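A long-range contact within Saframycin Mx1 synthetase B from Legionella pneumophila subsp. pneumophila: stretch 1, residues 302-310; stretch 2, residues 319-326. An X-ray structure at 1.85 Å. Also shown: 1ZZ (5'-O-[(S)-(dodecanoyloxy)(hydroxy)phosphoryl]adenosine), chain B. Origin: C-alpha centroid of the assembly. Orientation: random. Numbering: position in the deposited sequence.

Stretch 1, residues 302-310: REETMEHFY
Stretch 2, residues 319-326: RKEAFYPC

Stretch 1 is a helix from Glu-303 to Tyr-310 that continues beyond the segment; stretch 2 makes a 3-10 turn at residues 320-322 and then extends as a strand from Phe-323. The helix and strand run nearly antiparallel, at 161°, with a closest axial approach of 10.9 Å, room enough for a layer of side chains. The register is set by CA-CA distances of 7.6 Å for Met-306 and Phe-323 and 5.6 Å for Tyr-310 and Lys-320. No backbone hydrogen bond crosses the interface; side chains make most of the contact, though Met-306 O also lies 3.4 Å from Phe-323 CE2.

Arg-302 (phi/psi -111/128) occupies the N-cap position, and its O accepts the first helical bond from Met-306 N at 3.2 Å. Its m, t, p side chain stays clear of stretch 2: NH1 donates to Thr-305 OG1 (2.8 Å), while NH2 forms a salt bridge with Glu-304 OE1 (2.8 Å).

Glu-303 (phi/psi -56/-45) starts with CB pointing away, yet its t, p rotamer brings the carboxylate back, and OE2 meets Lys-320 NZ at 2.7 Å. This is a hydrogen-bonded salt bridge, reached by a lysine extended through four t torsions.

Met-306, a selenomethionine, points toward the strand with chi angles m, t, m. Its unbranched chain lies across the face of Phe-323: CG is 3.5 Å from the ring centroid, 4° off the normal, and SE is 4.0 Å from that centroid. This flexible, polarizable side chain suits a flat aromatic surface, and SE also reaches Pro-325 CG at 4.5 Å. Phe-323 presents its ring with chi1 at -91°, between wells, and chi2 at -59°.

One turn after Glu-303, Glu-307 repeats its t, p conformation. Glu-307 OE1 accepts from Lys-320 NZ at 2.9 Å, so a single ammonium group bridges two carboxylates spaced i, i+4 along the helix.

Phe-309 (chi1 t, chi2 87°) is buried and points toward the strand. Its CD2 lies 3.6 Å from Phe-323 CZ; the rings meet obliquely, with planes at 71° and centroids 5.8 Å apart, extending the apolar patch begun by Met-306.

Tyr-310 (chi1 t, chi2 65°) offers one ring face to the aliphatic root of Lys-320, whose CB sits 4.0 Å from the ring centroid; Tyr-310 CD1 is 3.5 Å from Lys-320 N. Lysine thus serves both ends of the contact, with methylene against the aromatic ring and charge against the glutamates. Beyond the interface, stretch 2 reaches the ligand, where 1ZZ N5 donates to Cys-326 O at 2.9 Å.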

# COMPACT_ATOMS: atom_id res chain seq x y z
N ARG A 302 -0.26 10.74 -11.26
CA ARG A 302 -0.38 11.22 -12.65
C ARG A 302 -1.53 12.21 -12.87
O ARG A 302 -2.66 11.92 -12.53
CB ARG A 302 -0.53 10.05 -13.63
CG ARG A 302 0.58 9.01 -13.53
CD ARG A 302 0.30 7.81 -14.42
NE ARG A 302 0.41 8.09 -15.86
CZ ARG A 302 -0.61 8.32 -16.69
NH1 ARG A 302 -1.86 8.36 -16.24
NH2 ARG A 302 -0.39 8.53 -17.98
N GLU A 303 -1.23 13.36 -13.45
CA GLU A 303 -2.27 14.31 -13.85
C GLU A 303 -3.30 13.67 -14.78
O GLU A 303 -4.50 13.83 -14.58
CB GLU A 303 -1.67 15.54 -14.54
CG GLU A 303 -2.72 16.37 -15.29
CD GLU A 303 -3.69 17.08 -14.35
OE1 GLU A 303 -3.32 17.28 -13.18
OE2 GLU A 303 -4.81 17.42 -14.79
N GLU A 304 -2.84 12.93 -15.78
CA GLU A 304 -3.77 12.33 -16.74
C GLU A 304 -4.78 11.39 -16.04
O GLU A 304 -5.97 11.41 -16.35
CB GLU A 304 -3.03 11.62 -17.88
CG GLU A 304 -3.96 10.98 -18.92
CD GLU A 304 -3.20 10.33 -20.09
OE1 GLU A 304 -2.30 9.49 -19.85
OE2 GLU A 304 -3.52 10.65 -21.25
N THR A 305 -4.29 10.57 -15.12
CA THR A 305 -5.16 9.72 -14.31
C THR A 305 -6.24 10.50 -13.60
O THR A 305 -7.40 10.11 -13.63
CB THR A 305 -4.35 8.96 -13.24
OG1 THR A 305 -3.40 8.12 -13.89
CG2 THR A 305 -5.28 8.12 -12.35
N MSE A 306 -5.86 11.57 -12.92
CA MSE A 306 -6.85 12.30 -12.13
C MSE A 306 -7.84 13.06 -13.01
O MSE A 306 -9.01 13.20 -12.66
CB MSE A 306 -6.18 13.22 -11.11
CG MSE A 306 -5.48 12.40 -10.05
SE MSE A 306 -4.57 13.38 -8.65
CE MSE A 306 -3.09 14.03 -9.71
N GLU A 307 -7.36 13.54 -14.15
CA GLU A 307 -8.23 14.28 -15.05
C GLU A 307 -9.24 13.31 -15.66
O GLU A 307 -10.41 13.64 -15.73
CB GLU A 307 -7.42 15.03 -16.11
CG GLU A 307 -8.24 15.69 -17.24
CD GLU A 307 -9.19 16.80 -16.79
OE1 GLU A 307 -9.11 17.29 -15.65
OE2 GLU A 307 -10.03 17.20 -17.62
N HIS A 308 -8.78 12.12 -16.07
CA HIS A 308 -9.67 11.07 -16.58
C HIS A 308 -10.73 10.71 -15.57
O HIS A 308 -11.89 10.56 -15.91
CB HIS A 308 -8.92 9.78 -16.90
CG HIS A 308 -8.15 9.82 -18.18
ND1 HIS A 308 -7.48 8.72 -18.67
CD2 HIS A 308 -7.93 10.81 -19.07
CE1 HIS A 308 -6.88 9.03 -19.81
NE2 HIS A 308 -7.13 10.30 -20.07
N PHE A 309 -10.33 10.56 -14.31
CA PHE A 309 -11.26 10.18 -13.26
C PHE A 309 -12.27 11.30 -13.01
O PHE A 309 -13.46 11.06 -12.81
CB PHE A 309 -10.51 9.86 -11.96
CG PHE A 309 -11.40 9.27 -10.91
CD1 PHE A 309 -11.62 7.91 -10.86
CD2 PHE A 309 -12.02 10.09 -9.99
CE1 PHE A 309 -12.45 7.34 -9.88
CE2 PHE A 309 -12.87 9.54 -9.02
CZ PHE A 309 -13.07 8.16 -8.96
N TYR A 310 -11.78 12.53 -13.02
CA TYR A 310 -12.64 13.67 -12.77
C TYR A 310 -13.71 13.77 -13.85
O TYR A 310 -14.88 13.92 -13.54
CB TYR A 310 -11.84 14.97 -12.70
CG TYR A 310 -12.73 16.18 -12.80
CD1 TYR A 310 -13.67 16.46 -11.80
CD2 TYR A 310 -12.67 17.02 -13.89
CE1 TYR A 310 -14.51 17.58 -11.89
CE2 TYR A 310 -13.51 18.13 -13.98
CZ TYR A 310 -14.40 18.41 -12.99
OH TYR A 310 -15.23 19.51 -13.12
N ARG A 319 -15.63 16.09 -7.25
CA ARG A 319 -14.96 17.35 -7.59
C ARG A 319 -13.45 17.15 -7.65
O ARG A 319 -12.88 16.48 -6.81
CB ARG A 319 -15.30 18.44 -6.56
CG ARG A 319 -16.70 19.03 -6.74
CD ARG A 319 -17.01 20.17 -5.74
NE ARG A 319 -16.09 21.28 -5.92
CZ ARG A 319 -15.03 21.51 -5.15
NH1 ARG A 319 -14.77 20.73 -4.11
NH2 ARG A 319 -14.24 22.54 -5.41
N LYS A 320 -12.81 17.74 -8.64
CA LYS A 320 -11.37 17.49 -8.81
C LYS A 320 -10.55 18.01 -7.65
O LYS A 320 -9.46 17.49 -7.39
CB LYS A 320 -10.86 18.08 -10.14
CG LYS A 320 -9.45 17.61 -10.54
CD LYS A 320 -9.04 18.11 -11.93
CE LYS A 320 -7.65 17.57 -12.36
NZ LYS A 320 -7.18 18.13 -13.68
N GLU A 321 -11.08 19.02 -6.95
CA GLU A 321 -10.42 19.62 -5.80
C GLU A 321 -10.29 18.62 -4.66
O GLU A 321 -9.52 18.83 -3.72
CB GLU A 321 -11.22 20.84 -5.30
CG GLU A 321 -11.24 22.04 -6.23
CD GLU A 321 -12.13 21.84 -7.46
OE1 GLU A 321 -13.01 20.95 -7.42
OE2 GLU A 321 -11.95 22.57 -8.45
N ALA A 322 -11.07 17.54 -4.71
CA ALA A 322 -10.97 16.52 -3.67
C ALA A 322 -9.62 15.78 -3.73
O ALA A 322 -9.12 15.27 -2.72
CB ALA A 322 -12.12 15.53 -3.81
N PHE A 323 -9.03 15.72 -4.92
CA PHE A 323 -7.82 14.91 -5.10
C PHE A 323 -6.71 15.44 -4.24
O PHE A 323 -6.47 16.65 -4.23
CB PHE A 323 -7.37 14.89 -6.56
CG PHE A 323 -7.94 13.77 -7.36
CD1 PHE A 323 -7.73 12.44 -6.99
CD2 PHE A 323 -8.66 14.01 -8.52
CE1 PHE A 323 -8.23 11.41 -7.75
CE2 PHE A 323 -9.18 12.98 -9.27
CZ PHE A 323 -8.94 11.67 -8.89
N TYR A 324 -6.03 14.53 -3.54
CA TYR A 324 -5.04 14.91 -2.54
C TYR A 324 -3.80 14.04 -2.71
O TYR A 324 -3.69 13.00 -2.06
CB TYR A 324 -5.60 14.73 -1.13
CG TYR A 324 -4.73 15.28 -0.03
CD1 TYR A 324 -4.83 16.59 0.37
CD2 TYR A 324 -3.80 14.47 0.62
CE1 TYR A 324 -4.05 17.11 1.40
CE2 TYR A 324 -3.00 14.97 1.66
CZ TYR A 324 -3.13 16.30 2.03
OH TYR A 324 -2.33 16.80 3.04
N PRO A 325 -2.88 14.46 -3.60
CA PRO A 325 -1.60 13.77 -3.76
C PRO A 325 -0.84 13.82 -2.44
O PRO A 325 -0.91 14.82 -1.73
CB PRO A 325 -0.88 14.60 -4.83
CG PRO A 325 -1.98 15.29 -5.57
CD PRO A 325 -3.04 15.57 -4.55
N CYS A 326 -0.14 12.75 -2.11
CA CYS A 326 0.67 12.74 -0.89
C CYS A 326 1.81 11.77 -1.07
O CYS A 326 1.74 10.87 -1.91
CB CYS A 326 -0.18 12.36 0.35
SG CYS A 326 -1.29 10.95 0.15
P 1ZZ B . 5.91 1.92 1.08
C1 1ZZ B . -6.23 8.48 5.92
N1 1ZZ B . 5.91 6.58 -3.35
O1 1ZZ B . 3.64 3.87 -0.20
C2 1ZZ B . -5.27 8.13 4.78
N2 1ZZ B . 4.36 7.97 -2.54
O2 1ZZ B . 4.66 2.85 1.65
C3 1ZZ B . -3.92 8.83 4.93
N3 1ZZ B . 6.41 7.87 -5.57
O3 1ZZ B . 6.92 1.81 2.10
C4 1ZZ B . -2.85 8.15 4.06
N4 1ZZ B . 5.03 9.83 -5.78
O4 1ZZ B . 5.31 0.46 0.71
C5 1ZZ B . -1.62 9.04 3.81
N5 1ZZ B . 3.52 10.58 -4.16
O5 1ZZ B . 6.54 2.55 -0.33
C6 1ZZ B . -0.69 8.31 2.83
O6 1ZZ B . 6.49 4.30 -2.57
C7 1ZZ B . 0.58 8.97 2.24
O7 1ZZ B . 8.97 5.35 -3.68
C8 1ZZ B . 1.38 8.23 1.16
O8 1ZZ B . 9.51 5.30 -1.27
C9 1ZZ B . 2.33 7.23 1.83
C10 1ZZ B . 2.66 5.98 0.98
C11 1ZZ B . 3.38 4.95 1.89
C12 1ZZ B . 4.30 4.08 1.00
C13 1ZZ B . 6.99 3.89 -0.39
C14 1ZZ B . 7.44 4.18 -1.68
C15 1ZZ B . 8.28 5.51 -1.75
C16 1ZZ B . 8.24 5.86 -3.02
C17 1ZZ B . 6.85 5.55 -3.34
C18 1ZZ B . 4.99 6.88 -2.27
C19 1ZZ B . 4.83 8.42 -3.88
C20 1ZZ B . 5.77 7.63 -4.31
C21 1ZZ B . 6.04 8.89 -6.30
C22 1ZZ B . 4.47 9.65 -4.70